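Local coordinates for translation initiation factor eif-2b-like protein (Chaetomium thermophilum, PDB 4ZEO), which probably acts in translation initiation as the delta subunit of eIF2B, the guanine nucleotide exchange factor for eIF2, at residues G283-V295 with K348-E360. Residues are numbered along the deposited sequence; the frame is centred on the assembly and turned at random.
Sequences GDTIVTYGRHRLV and KVPAASNVFLGGE
Strands 285-289 and 354-358 are parallel neighbours at the centre of the Rossmann-like sheet, the first and fourth strands of its 3-2-1-4-5-6 order and so the switch point at which the chain reverses the direction in which it adds strands. Their pairing starts with Asn354 N donating to Thr285 O, goes on with Val287 N to Asn354 O, and ends with Phe356 N reaching Val287 O at 2.9 Å. Beyond that the strands part, and a side chain takes over: a chi1 of -163° swings Thr288 OG1 away from its backbone N, and it donates to Phe356 O at 2.6 Å, nearly in line with that C=O. A water then bridges Tyr289 O and Gly358 N.

Past the end of strand 285-289, His292 lays one ring face over Gly358, whose CA sits 3.4 Å from the ring centroid. Both ring nitrogens are engaged: NE2 donates to Gly359 O, 2.9 Å away and close to the ring plane, while ND1 accepts from Leu294 N at 3.3 Å, the N-cap bond of helix 293-304. The ring is thus fixed in rotation and ties the helix start to Gly359. With an alanine in place of His292, Leu294 N is likely to lose its capping acceptor, Gly359 O its donor, and Gly358 CA the ring packed over it.

On one side of the sheet Ile286 meets the Phe356 ring obliquely, CD1 to CE2 at 3.7 Å. On the other, Val287 CB packs on Val355 CG2 at 3.9 Å, and Val287 CG2 lies against Ser353 OG, which donates to Pro350 O.

Strand 310-314 pairs with the far edge of 285-289, and Phe356 and Leu357 touch strand 387-391. Helix 374-384 covers Val355 through Ala381 and Leu357 through Thr374.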
ATOM      1  N   GLY A 283      18.206  15.446  15.831  1.00 61.82           N
ATOM      2  CA  GLY A 283      17.456  16.151  16.859  1.00 61.27           C
ATOM      3  C   GLY A 283      15.953  16.250  16.631  1.00 58.33           C
ATOM      4  O   GLY A 283      15.254  16.878  17.416  1.00 58.74           O
ATOM      5  N   ASP A 284      15.450  15.630  15.569  1.00 56.13           N
ATOM      6  CA  ASP A 284      14.014  15.672  15.268  1.00 55.92           C
ATOM      7  C   ASP A 284      13.212  14.814  16.234  1.00 55.13           C
ATOM      8  O   ASP A 284      13.702  13.826  16.792  1.00 54.89           O
ATOM      9  CB  ASP A 284      13.733  15.178  13.830  1.00 54.50           C
ATOM     10  CG  ASP A 284      13.910  16.262  12.770  1.00 56.17           C
ATOM     11  OD1 ASP A 284      13.706  15.953  11.569  1.00 53.64           O
ATOM     12  OD2 ASP A 284      14.279  17.405  13.116  1.00 60.55           O
ATOM     13  N   THR A 285      11.955  15.182  16.412  1.00 54.63           N
ATOM     14  CA  THR A 285      11.024  14.293  17.068  1.00 53.33           C
ATOM     15  C   THR A 285       9.960  13.928  16.074  1.00 48.53           C
ATOM     16  O   THR A 285       9.334  14.775  15.469  1.00 50.08           O
ATOM     17  CB  THR A 285      10.393  14.891  18.327  1.00 59.11           C
ATOM     18  OG1 THR A 285      11.431  15.325  19.224  1.00 66.21           O
ATOM     19  CG2 THR A 285       9.557  13.829  19.019  1.00 58.08           C
ATOM     20  N   ILE A 286       9.781  12.640  15.895  1.00 45.39           N
ATOM     21  CA  ILE A 286       8.841  12.114  14.926  1.00 43.19           C
ATOM     22  C   ILE A 286       7.653  11.491  15.628  1.00 41.59           C
ATOM     23  O   ILE A 286       7.829  10.781  16.618  1.00 45.21           O
ATOM     24  CB  ILE A 286       9.492  11.039  14.018  1.00 49.35           C
ATOM     25  CG1 ILE A 286      10.852  11.523  13.495  1.00 51.27           C
ATOM     26  CG2 ILE A 286       8.552  10.668  12.904  1.00 46.64           C
ATOM     27  CD1 ILE A 286      10.741  12.604  12.454  1.00 52.92           C
ATOM     28  N   VAL A 287       6.455  11.762  15.119  1.00 36.34           N
ATOM     29  CA  VAL A 287       5.252  11.139  15.638  1.00 36.15           C
ATOM     30  C   VAL A 287       4.632  10.235  14.571  1.00 35.80           C
ATOM     31  O   VAL A 287       4.596  10.572  13.386  1.00 34.24           O
ATOM     32  CB  VAL A 287       4.219  12.187  16.101  1.00 39.91           C
ATOM     33  CG1 VAL A 287       2.989  11.483  16.688  1.00 37.53           C
ATOM     34  CG2 VAL A 287       4.849  13.142  17.137  1.00 32.31           C
ATOM     35  N   THR A 288       4.212   9.042  14.965  1.00 34.57           N
ATOM     36  CA  THR A 288       3.476   8.215  14.029  1.00 34.15           C
ATOM     37  C   THR A 288       2.412   7.435  14.787  1.00 36.83           C
ATOM     38  O   THR A 288       2.394   7.445  16.033  1.00 39.81           O
ATOM     39  CB  THR A 288       4.400   7.285  13.217  1.00 34.96           C
ATOM     40  OG1 THR A 288       3.678   6.809  12.076  1.00 35.36           O
ATOM     41  CG2 THR A 288       4.892   6.105  14.059  1.00 36.22           C
ATOM     42  N   TYR A 289       1.499   6.820  14.031  1.00 35.08           N
ATOM     43  CA  TYR A 289       0.352   6.109  14.594  1.00 35.43           C
ATOM     44  C   TYR A 289       0.283   4.665  14.101  1.00 38.63           C
ATOM     45  O   TYR A 289       0.199   4.407  12.899  1.00 39.21           O
ATOM     46  CB  TYR A 289      -0.932   6.849  14.234  1.00 34.08           C
ATOM     47  CG  TYR A 289      -2.212   6.232  14.730  1.00 36.15           C
ATOM     48  CD1 TYR A 289      -2.489   6.152  16.092  1.00 36.17           C
ATOM     49  CD2 TYR A 289      -3.148   5.721  13.836  1.00 35.68           C
ATOM     50  CE1 TYR A 289      -3.671   5.598  16.553  1.00 36.93           C
ATOM     51  CE2 TYR A 289      -4.327   5.161  14.284  1.00 36.49           C
ATOM     52  CZ  TYR A 289      -4.589   5.109  15.646  1.00 37.94           C
ATOM     53  OH  TYR A 289      -5.774   4.558  16.099  1.00 38.96           O
ATOM     54  N   GLY A 290       0.301   3.726  15.044  1.00 41.01           N
ATOM     55  CA  GLY A 290       0.250   2.318  14.731  1.00 39.29           C
ATOM     56  C   GLY A 290       1.502   1.899  14.003  1.00 40.13           C
ATOM     57  O   GLY A 290       2.544   2.544  14.119  1.00 39.61           O
ATOM     58  N   ARG A 291       1.398   0.822  13.231  1.00 41.33           N
ATOM     59  CA  ARG A 291       2.529   0.368  12.452  1.00 39.60           C
ATOM     60  C   ARG A 291       2.264   0.346  10.967  1.00 38.84           C
ATOM     61  O   ARG A 291       1.545  -0.513  10.481  1.00 39.81           O
ATOM     62  CB  ARG A 291       2.926  -1.019  12.903  1.00 42.14           C
ATOM     63  CG  ARG A 291       4.131  -1.564  12.207  1.00 41.15           C
ATOM     64  CD  ARG A 291       4.345  -2.980  12.656  1.00 42.03           C
ATOM     65  NE  ARG A 291       5.660  -3.458  12.282  1.00 42.51           N
ATOM     66  CZ  ARG A 291       6.164  -4.618  12.687  1.00 45.74           C
ATOM     67  NH1 ARG A 291       5.461  -5.387  13.501  1.00 47.79           N
ATOM     68  NH2 ARG A 291       7.373  -4.990  12.297  1.00 46.35           N
ATOM     69  N   HIS A 292       2.879   1.271  10.240  1.00 37.74           N
ATOM     70  CA  HIS A 292       2.778   1.251   8.791  1.00 37.44           C
ATOM     71  C   HIS A 292       4.162   0.975   8.219  1.00 38.47           C
ATOM     72  O   HIS A 292       5.136   1.644   8.575  1.00 39.87           O
ATOM     73  CB  HIS A 292       2.241   2.575   8.240  1.00 36.04           C
ATOM     74  CG  HIS A 292       1.738   2.477   6.828  1.00 39.31           C
ATOM     75  ND1 HIS A 292       2.576   2.500   5.732  1.00 40.85           N
ATOM     76  CD2 HIS A 292       0.478   2.367   6.342  1.00 40.65           C
ATOM     77  CE1 HIS A 292       1.850   2.398   4.630  1.00 42.43           C
ATOM     78  NE2 HIS A 292       0.578   2.310   4.973  1.00 42.00           N
ATOM     79  N   ARG A 293       4.223   0.046   7.276  1.00 37.08           N
ATOM     80  CA  ARG A 293       5.488  -0.404   6.694  1.00 37.94           C
ATOM     81  C   ARG A 293       6.351   0.737   6.102  1.00 38.84           C
ATOM     82  O   ARG A 293       7.555   0.776   6.311  1.00 39.93           O
ATOM     83  CB  ARG A 293       5.181  -1.453   5.617  1.00 38.68           C
ATOM     84  CG  ARG A 293       6.360  -1.939   4.802  1.00 41.79           C
ATOM     85  CD  ARG A 293       5.878  -2.784   3.605  1.00 44.23           C
ATOM     86  NE  ARG A 293       4.733  -2.128   2.975  1.00 44.39           N
ATOM     87  CZ  ARG A 293       4.825  -1.308   1.935  1.00 43.11           C
ATOM     88  NH1 ARG A 293       3.736  -0.729   1.431  1.00 40.94           N
ATOM     89  NH2 ARG A 293       6.016  -1.064   1.399  1.00 45.54           N
ATOM     90  N   LEU A 294       5.743   1.674   5.382  1.00 37.15           N
ATOM     91  CA  LEU A 294       6.512   2.768   4.799  1.00 34.70           C
ATOM     92  C   LEU A 294       7.139   3.645   5.900  1.00 37.81           C
ATOM     93  O   LEU A 294       8.290   4.078   5.771  1.00 40.21           O
ATOM     94  CB  LEU A 294       5.641   3.609   3.873  1.00 30.66           C
ATOM     95  CG  LEU A 294       5.199   2.954   2.568  1.00 30.93           C
ATOM     96  CD1 LEU A 294       4.398   3.940   1.738  1.00 30.65           C
ATOM     97  CD2 LEU A 294       6.400   2.461   1.781  1.00 31.38           C
ATOM     98  N   VAL A 295       6.385   3.901   6.974  1.00 35.75           N
ATOM     99  CA  VAL A 295       6.898   4.683   8.090  1.00 33.67           C
ATOM    100  C   VAL A 295       8.061   3.961   8.778  1.00 35.31           C
ATOM    101  O   VAL A 295       9.110   4.538   9.029  1.00 37.46           O
ATOM    102  CB  VAL A 295       5.777   4.989   9.112  1.00 33.25           C
ATOM    103  CG1 VAL A 295       6.340   5.623  10.391  1.00 32.93           C
ATOM    104  CG2 VAL A 295       4.712   5.862   8.477  1.00 29.65           C
ATOM    105  N   LYS A 348       0.934  14.961  23.073  1.00 63.88           N
ATOM    106  CA  LYS A 348       1.795  14.050  22.311  1.00 62.16           C
ATOM    107  C   LYS A 348       2.317  14.649  20.994  1.00 58.34           C
ATOM    108  O   LYS A 348       3.320  14.173  20.452  1.00 56.84           O
ATOM    109  CB  LYS A 348       1.053  12.740  22.015  1.00 62.19           C
ATOM    110  CG  LYS A 348       0.441  12.084  23.238  1.00 64.11           C
ATOM    111  CD  LYS A 348       1.421  11.855  24.348  1.00 66.75           C
ATOM    112  CE  LYS A 348       0.785  11.008  25.450  1.00 69.49           C
ATOM    113  NZ  LYS A 348      -0.395  10.248  24.954  1.00 69.81           N
ATOM    114  N   VAL A 349       1.561  15.579  20.408  1.00 55.12           N
ATOM    115  CA  VAL A 349       1.963  16.184  19.135  1.00 52.02           C
ATOM    116  C   VAL A 349       2.279  17.688  19.232  1.00 52.41           C
ATOM    117  O   VAL A 349       1.441  18.520  18.912  1.00 55.76           O
ATOM    118  CB  VAL A 349       0.865  15.989  18.067  1.00 50.37           C
ATOM    119  CG1 VAL A 349       1.453  16.122  16.697  1.00 49.29           C
ATOM    120  CG2 VAL A 349       0.236  14.637  18.203  1.00 50.30           C
ATOM    121  N   PRO A 350       3.513  18.046  19.606  1.00 51.93           N
ATOM    122  CA  PRO A 350       3.880  19.465  19.722  1.00 50.09           C
ATOM    123  C   PRO A 350       4.081  20.083  18.341  1.00 48.40           C
ATOM    124  O   PRO A 350       4.176  19.343  17.360  1.00 47.06           O
ATOM    125  CB  PRO A 350       5.213  19.433  20.470  1.00 51.80           C
ATOM    126  CG  PRO A 350       5.380  17.990  20.926  1.00 53.30           C
ATOM    127  CD  PRO A 350       4.652  17.171  19.917  1.00 51.33           C
ATOM    128  N   ALA A 351       4.204  21.404  18.263  1.00 48.77           N
ATOM    129  CA  ALA A 351       4.395  22.077  16.982  1.00 46.80           C
ATOM    130  C   ALA A 351       5.707  21.665  16.308  1.00 46.33           C
ATOM    131  O   ALA A 351       5.749  21.444  15.106  1.00 44.24           O
ATOM    132  CB  ALA A 351       4.370  23.581  17.177  1.00 47.83           C
ATOM    133  N   ALA A 352       6.772  21.531  17.093  1.00 49.93           N
ATOM    134  CA  ALA A 352       8.092  21.217  16.545  1.00 50.96           C
ATOM    135  C   ALA A 352       8.217  19.800  15.962  1.00 51.32           C
ATOM    136  O   ALA A 352       9.096  19.547  15.148  1.00 51.58           O
ATOM    137  CB  ALA A 352       9.149  21.444  17.582  1.00 53.19           C
ATOM    138  N   SER A 353       7.381  18.873  16.415  1.00 50.98           N
ATOM    139  CA  SER A 353       7.455  17.477  15.965  1.00 51.88           C
ATOM    140  C   SER A 353       7.059  17.314  14.487  1.00 51.88           C
ATOM    141  O   SER A 353       6.406  18.183  13.898  1.00 51.49           O
ATOM    142  CB  SER A 353       6.576  16.564  16.839  1.00 51.69           C
ATOM    143  OG  SER A 353       5.193  16.710  16.525  1.00 50.80           O
ATOM    144  N   ASN A 354       7.451  16.191  13.889  1.00 51.45           N
ATOM    145  CA  ASN A 354       6.971  15.873  12.553  1.00 52.32           C
ATOM    146  C   ASN A 354       6.170  14.574  12.551  1.00 47.68           C
ATOM    147  O   ASN A 354       6.633  13.549  13.036  1.00 47.84           O
ATOM    148  CB  ASN A 354       8.147  15.749  11.579  1.00 58.87           C
ATOM    149  CG  ASN A 354       8.700  17.097  11.160  1.00 66.22           C
ATOM    150  OD1 ASN A 354       8.094  17.816  10.375  1.00 71.35           O
ATOM    151  ND2 ASN A 354       9.874  17.431  11.674  1.00 68.44           N
ATOM    152  N   VAL A 355       5.003  14.596  11.924  1.00 43.49           N
ATOM    153  CA  VAL A 355       4.140  13.435  11.914  1.00 39.39           C
ATOM    154  C   VAL A 355       4.260  12.726  10.559  1.00 37.75           C
ATOM    155  O   VAL A 355       4.072  13.342   9.518  1.00 37.41           O
ATOM    156  CB  VAL A 355       2.674  13.841  12.167  1.00 38.22           C
ATOM    157  CG1 VAL A 355       1.767  12.651  12.034  1.00 35.68           C
ATOM    158  CG2 VAL A 355       2.505  14.515  13.533  1.00 39.81           C
ATOM    159  N   PHE A 356       4.612  11.445  10.586  1.00 37.01           N
ATOM    160  CA  PHE A 356       4.687  10.625   9.386  1.00 35.61           C
ATOM    161  C   PHE A 356       3.595   9.588   9.476  1.00 37.39           C
ATOM    162  O   PHE A 356       3.528   8.843  10.438  1.00 39.02           O
ATOM    163  CB  PHE A 356       6.040   9.922   9.230  1.00 36.75           C
ATOM    164  CG  PHE A 356       7.166  10.819   8.796  1.00 38.78           C
ATOM    165  CD1 PHE A 356       7.627  10.794   7.495  1.00 40.47           C
ATOM    166  CD2 PHE A 356       7.784  11.666   9.697  1.00 40.47           C
ATOM    167  CE1 PHE A 356       8.684  11.626   7.098  1.00 42.99           C
ATOM    168  CE2 PHE A 356       8.834  12.504   9.304  1.00 40.95           C
ATOM    169  CZ  PHE A 356       9.284  12.483   8.016  1.00 41.25           C
ATOM    170  N   LEU A 357       2.746   9.545   8.462  1.00 36.76           N
ATOM    171  CA  LEU A 357       1.634   8.612   8.407  1.00 35.59           C
ATOM    172  C   LEU A 357       1.609   7.817   7.103  1.00 38.08           C
ATOM    173  O   LEU A 357       2.045   8.301   6.055  1.00 41.59           O
ATOM    174  CB  LEU A 357       0.329   9.386   8.585  1.00 34.09           C
ATOM    175  CG  LEU A 357      -0.301   9.706   9.954  1.00 38.29           C
ATOM    176  CD1 LEU A 357       0.419   9.264  11.246  1.00 39.78           C
ATOM    177  CD2 LEU A 357      -0.867  11.139  10.031  1.00 38.35           C
ATOM    178  N   GLY A 358       1.076   6.603   7.179  1.00 36.99           N
ATOM    179  CA  GLY A 358       0.863   5.758   6.024  1.00 37.14           C
ATOM    180  C   GLY A 358      -0.595   5.321   6.034  1.00 40.62           C
ATOM    181  O   GLY A 358      -1.255   5.381   7.066  1.00 42.01           O
ATOM    182  N   GLY A 359      -1.095   4.856   4.892  1.00 41.36           N
ATOM    183  CA  GLY A 359      -2.491   4.491   4.747  1.00 40.11           C
ATOM    184  C   GLY A 359      -2.759   3.331   3.804  1.00 40.90           C
ATOM    185  O   GLY A 359      -1.866   2.575   3.437  1.00 38.92           O
ATOM    186  N   GLU A 360      -4.027   3.165   3.454  1.00 44.76           N
ATOM    187  CA  GLU A 360      -4.447   2.155   2.496  1.00 47.25           C
ATOM    188  C   GLU A 360      -4.685   2.745   1.101  1.00 46.34           C
ATOM    189  O   GLU A 360      -4.508   2.065   0.103  1.00 48.27           O
ATOM    190  CB  GLU A 360      -5.725   1.487   2.984  1.00 53.13           C
ATOM    191  CG  GLU A 360      -5.525   0.443   4.071  1.00 59.68           C
ATOM    192  CD  GLU A 360      -4.276  -0.396   3.929  1.00 64.22           C
ATOM    193  OE1 GLU A 360      -3.287  -0.115   4.643  1.00 62.81           O
ATOM    194  OE2 GLU A 360      -4.302  -1.361   3.146  1.00 70.24           O
TER
HETATM  195  O   HOH W   1      11.023  17.872  15.190  1.00 55.70           O
HETATM  196  O   HOH W   2       0.895   5.587   9.976  1.00 44.48           O